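PDB 3TEK: ThermoDBP-single stranded DNA binding protein from Thermoproteus tenax, which binds single-stranded DNA and probably takes the place of the canonical single-stranded DNA-binding protein in the Thermoproteales. Local coordinates for residues 28-33 with 54-59; 48-53 with 91-96. All coordinates share one frame; numbering follows the deposited sequence.

Contact 1: residues 28-33 with 54-59; sequences IRWNTG and KLLFGA
Trp30 carries this contact between a strand and a helix. Its CG is anti to the backbone N (chi1 173°), which sends the indole from strand 28-31 across to helix 54-59. The tight part lies along the ring. Ala59 CB sits over one face, 4.2 Å from the centroid of the five-membered ring, as a CH-pi contact. Leu56 lies over the same face, with its CD1 4.0 Å from Trp30 CZ3. Leu55 comes at the edge, and its CB is 3.7 Å from Trp30 CZ2. Both leucines cross the indole at about a right angle. The Ile28 end is sparse but buried, with Ile28 CD1 4.2 Å from Ala59 O. The solvent side is the Leu55 end: Leu55 is partly exposed, and its CD1 is 4.0 Å from Thr32 O. Around Asn31 the chain turns, with Asn31 OD1 accepting from Gly33 N in an Asx turn (2.8 Å), the donor above the carbonyl plane. Thr32 OG1 bonds Ile118 N of the adjacent strand 116-124. The short axes of 28-31 and 54-59 run broadly antiparallel, at 146°. Ile28 and Trp30, at alternate strand positions, face helices laid on one face of an antiparallel sheet, an alpha+beta layering.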
# COMPACT_ATOMS: atom_id res chain seq x y z
N ILE A 28 -5.15 1.86 7.89
CA ILE A 28 -3.78 1.43 7.77
C ILE A 28 -2.92 2.57 7.20
O ILE A 28 -3.23 3.14 6.15
CB ILE A 28 -3.65 0.22 6.87
CG1 ILE A 28 -4.52 -0.94 7.38
CG2 ILE A 28 -2.19 -0.21 6.76
CD1 ILE A 28 -4.40 -2.15 6.54
N ARG A 29 -1.85 2.87 7.91
CA ARG A 29 -0.84 3.81 7.45
C ARG A 29 0.32 2.98 6.97
O ARG A 29 0.91 2.23 7.74
CB ARG A 29 -0.40 4.73 8.59
CG ARG A 29 -1.52 5.64 9.08
CD ARG A 29 -1.17 6.40 10.36
NE ARG A 29 -2.39 7.00 10.91
CZ ARG A 29 -2.93 6.75 12.11
NH1 ARG A 29 -2.35 5.93 12.98
NH2 ARG A 29 -4.05 7.37 12.45
N TRP A 30 0.66 3.12 5.69
CA TRP A 30 1.62 2.24 5.06
C TRP A 30 2.73 3.02 4.35
O TRP A 30 2.45 3.84 3.48
CB TRP A 30 0.87 1.33 4.08
CG TRP A 30 1.72 0.46 3.21
CD1 TRP A 30 2.84 -0.22 3.57
CD2 TRP A 30 1.50 0.16 1.82
NE1 TRP A 30 3.33 -0.92 2.51
CE2 TRP A 30 2.54 -0.70 1.42
CE3 TRP A 30 0.55 0.56 0.89
CZ2 TRP A 30 2.65 -1.19 0.11
CZ3 TRP A 30 0.66 0.07 -0.41
CH2 TRP A 30 1.70 -0.80 -0.78
N ASN A 31 3.97 2.80 4.76
CA ASN A 31 5.11 3.34 4.02
C ASN A 31 5.79 2.21 3.29
O ASN A 31 6.13 1.22 3.89
CB ASN A 31 6.12 4.06 4.94
CG ASN A 31 7.23 4.82 4.14
OD1 ASN A 31 7.62 4.43 3.03
ND2 ASN A 31 7.74 5.91 4.73
N THR A 32 6.00 2.39 1.99
CA THR A 32 6.56 1.35 1.13
C THR A 32 7.98 1.01 1.49
O THR A 32 8.47 -0.09 1.19
CB THR A 32 6.64 1.83 -0.34
OG1 THR A 32 7.53 2.96 -0.43
CG2 THR A 32 5.25 2.22 -0.84
N GLY A 33 8.67 1.98 2.09
CA GLY A 33 10.08 1.91 2.27
C GLY A 33 10.79 2.48 1.08
O GLY A 33 10.19 2.83 0.04
N LYS A 54 3.18 -7.95 -2.50
CA LYS A 54 3.80 -8.59 -1.36
C LYS A 54 3.86 -7.65 -0.17
O LYS A 54 3.56 -8.04 0.96
CB LYS A 54 5.22 -9.03 -1.74
CG LYS A 54 5.82 -10.07 -0.83
CD LYS A 54 7.26 -10.51 -1.30
CE LYS A 54 7.30 -10.99 -2.76
NZ LYS A 54 6.81 -12.40 -3.00
N LEU A 55 4.24 -6.40 -0.44
CA LEU A 55 4.29 -5.39 0.61
C LEU A 55 2.87 -5.11 1.14
O LEU A 55 2.64 -5.07 2.34
CB LEU A 55 4.97 -4.10 0.11
CG LEU A 55 6.46 -4.30 -0.35
CD1 LEU A 55 7.00 -3.05 -1.05
CD2 LEU A 55 7.39 -4.74 0.79
N LEU A 56 1.92 -4.95 0.22
CA LEU A 56 0.56 -4.59 0.60
C LEU A 56 -0.06 -5.70 1.47
O LEU A 56 -0.72 -5.44 2.47
CB LEU A 56 -0.29 -4.34 -0.64
CG LEU A 56 -1.77 -4.14 -0.43
CD1 LEU A 56 -1.97 -2.81 0.24
CD2 LEU A 56 -2.51 -4.14 -1.73
N PHE A 57 0.16 -6.93 1.05
CA PHE A 57 -0.42 -8.10 1.70
C PHE A 57 0.10 -8.32 3.09
O PHE A 57 -0.65 -8.67 3.99
CB PHE A 57 -0.21 -9.35 0.84
CG PHE A 57 -1.22 -9.49 -0.29
CD1 PHE A 57 -1.66 -8.38 -1.00
CD2 PHE A 57 -1.73 -10.73 -0.63
CE1 PHE A 57 -2.59 -8.49 -2.04
CE2 PHE A 57 -2.67 -10.86 -1.69
CZ PHE A 57 -3.09 -9.72 -2.39
N GLY A 58 1.40 -8.10 3.27
CA GLY A 58 2.00 -8.12 4.60
C GLY A 58 1.44 -7.01 5.46
O GLY A 58 1.16 -7.21 6.65
N ALA A 59 1.25 -5.84 4.86
CA ALA A 59 0.67 -4.72 5.58
C ALA A 59 -0.76 -5.04 6.07
O ALA A 59 -1.10 -4.74 7.21
CB ALA A 59 0.68 -3.43 4.72

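Contact 2: residues 48-53 with 91-96; sequences GRPEFF and ELFDGL
Phe52 and Phe93 both hold CG anti to the backbone N (chi1 179° and 171°), so their rings reach toward each other from two helices. Phe53 has CG anti to its carbonyl carbon, and the end of its ring swings in beside them. The edge of Phe93 points at the face of Phe52. This is a T-shaped pair, with ring centroids 5.2 Å apart and planes at 64°. Phe93 CD1 comes closest, 3.5 Å from Phe52 CG. Phe93 CB also lies off-centre over the Phe52 ring as a CH-pi contact. The tip of Phe53 meets the face of Phe93 with the planes oblique, Phe53 CZ lying 3.5 Å from Phe93 CG. Together the three rings form an aromatic cluster that joins the start of helix 52-68 to the middle of helix 83-108, two helices on the same side of the antiparallel sheet. Leucines bound the rim of Phe52. Leu92 CG lies in the ring plane, 3.7 Å from Phe52 CZ, and Leu96 CD1 is 3.6 Å from Phe52 CE1. Both leucines also touch Trp133 of strand 131-142. Toward the loop, Pro50 CB rests 4.0 Å from Phe93 CE1. Glu51 forms a salt bridge with Arg39.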
# COMPACT_ATOMS: atom_id res chain seq x y z
N GLY A 48 10.11 -11.91 -10.85
CA GLY A 48 10.14 -10.88 -11.88
C GLY A 48 8.94 -9.99 -11.69
O GLY A 48 8.32 -9.54 -12.65
N ARG A 49 8.61 -9.71 -10.43
CA ARG A 49 7.29 -9.21 -10.05
C ARG A 49 7.33 -7.84 -9.36
O ARG A 49 8.34 -7.48 -8.74
CB ARG A 49 6.61 -10.21 -9.12
CG ARG A 49 6.65 -11.66 -9.61
CD ARG A 49 5.69 -12.56 -8.83
NE ARG A 49 4.37 -11.94 -8.64
CZ ARG A 49 3.44 -11.80 -9.58
NH1 ARG A 49 3.64 -12.25 -10.82
NH2 ARG A 49 2.29 -11.21 -9.28
N PRO A 50 6.22 -7.07 -9.46
CA PRO A 50 6.04 -5.92 -8.60
C PRO A 50 6.05 -6.33 -7.13
O PRO A 50 5.31 -7.23 -6.73
CB PRO A 50 4.67 -5.39 -9.01
CG PRO A 50 4.53 -5.76 -10.40
CD PRO A 50 5.19 -7.11 -10.52
N GLU A 51 6.89 -5.67 -6.35
CA GLU A 51 6.97 -5.94 -4.92
C GLU A 51 5.71 -5.43 -4.22
O GLU A 51 5.37 -5.89 -3.14
CB GLU A 51 8.21 -5.26 -4.33
CG GLU A 51 8.78 -5.96 -3.11
CD GLU A 51 10.10 -5.35 -2.65
OE1 GLU A 51 10.51 -5.65 -1.51
OE2 GLU A 51 10.72 -4.59 -3.43
N PHE A 52 5.04 -4.49 -4.88
CA PHE A 52 3.86 -3.82 -4.34
C PHE A 52 2.92 -4.76 -3.59
O PHE A 52 2.53 -4.47 -2.46
CB PHE A 52 3.07 -3.16 -5.45
CG PHE A 52 1.84 -2.47 -4.97
CD1 PHE A 52 1.89 -1.14 -4.56
CD2 PHE A 52 0.63 -3.14 -4.90
CE1 PHE A 52 0.74 -0.49 -4.11
CE2 PHE A 52 -0.51 -2.49 -4.44
CZ PHE A 52 -0.45 -1.17 -4.04
N PHE A 53 2.57 -5.86 -4.24
CA PHE A 53 1.52 -6.75 -3.75
C PHE A 53 1.92 -7.53 -2.50
O PHE A 53 1.13 -7.70 -1.57
CB PHE A 53 1.08 -7.68 -4.89
CG PHE A 53 0.30 -6.94 -5.95
CD1 PHE A 53 -0.98 -6.49 -5.68
CD2 PHE A 53 0.87 -6.63 -7.16
CE1 PHE A 53 -1.70 -5.79 -6.64
CE2 PHE A 53 0.16 -5.92 -8.13
CZ PHE A 53 -1.11 -5.48 -7.86
N GLU A 91 -6.91 -2.00 -7.89
CA GLU A 91 -7.32 -0.62 -8.13
C GLU A 91 -6.38 0.33 -7.41
O GLU A 91 -6.05 1.38 -7.92
CB GLU A 91 -8.78 -0.39 -7.69
CG GLU A 91 -9.81 -0.98 -8.67
CD GLU A 91 -11.23 -0.93 -8.16
OE1 GLU A 91 -11.46 -0.20 -7.19
OE2 GLU A 91 -12.13 -1.61 -8.72
N LEU A 92 -5.95 -0.06 -6.21
CA LEU A 92 -4.91 0.66 -5.47
C LEU A 92 -3.57 0.71 -6.22
O LEU A 92 -2.91 1.76 -6.27
CB LEU A 92 -4.70 0.01 -4.10
CG LEU A 92 -3.63 0.63 -3.23
CD1 LEU A 92 -3.84 2.14 -3.04
CD2 LEU A 92 -3.59 -0.16 -1.87
N PHE A 93 -3.17 -0.44 -6.76
CA PHE A 93 -1.90 -0.55 -7.47
C PHE A 93 -1.91 0.37 -8.70
O PHE A 93 -0.97 1.14 -8.93
CB PHE A 93 -1.68 -2.00 -7.88
CG PHE A 93 -0.50 -2.22 -8.82
CD1 PHE A 93 0.80 -2.25 -8.34
CD2 PHE A 93 -0.72 -2.46 -10.18
CE1 PHE A 93 1.90 -2.50 -9.21
CE2 PHE A 93 0.35 -2.71 -11.04
CZ PHE A 93 1.65 -2.73 -10.55
N ASP A 94 -2.99 0.29 -9.47
CA ASP A 94 -3.15 1.12 -10.67
C ASP A 94 -3.24 2.60 -10.35
O ASP A 94 -2.63 3.40 -11.03
CB ASP A 94 -4.40 0.73 -11.46
CG ASP A 94 -4.21 -0.54 -12.26
OD1 ASP A 94 -3.15 -1.21 -12.08
OD2 ASP A 94 -5.10 -0.87 -13.08
N GLY A 95 -4.01 2.95 -9.33
CA GLY A 95 -4.16 4.32 -8.92
C GLY A 95 -2.86 4.92 -8.41
O GLY A 95 -2.54 6.07 -8.73
N LEU A 96 -2.12 4.17 -7.59
CA LEU A 96 -0.82 4.64 -7.08
C LEU A 96 0.22 4.77 -8.18
O LEU A 96 0.97 5.73 -8.19
CB LEU A 96 -0.26 3.73 -6.01
CG LEU A 96 -0.49 4.15 -4.55
CD1 LEU A 96 -0.19 2.98 -3.63
CD2 LEU A 96 0.34 5.40 -4.16

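Helix 52-68 is shared by both contacts. Its N-terminal part, with Pro50 before it, meets helix 83-108 in contact 2, and the next residues meet strand 23-31 in contact 1. The contact centres are about 11 Å apart, and the two touch directly. The indole of Trp30 and the ring of Phe52 meet edge-to-face, with Trp30 CH2 3.5 Å from Phe52 CE1. A second bridge joins Leu56 CD1 to Leu92 CD2 at 3.8 Å. The two contacts form one apolar core, with both helices on the same face of the sheet and against each other. Leu122 of strand 116-124 touches Trp30, Leu56 and Leu92, and so borders both contacts. Both lie within the DNA-binding domain and are largely buried.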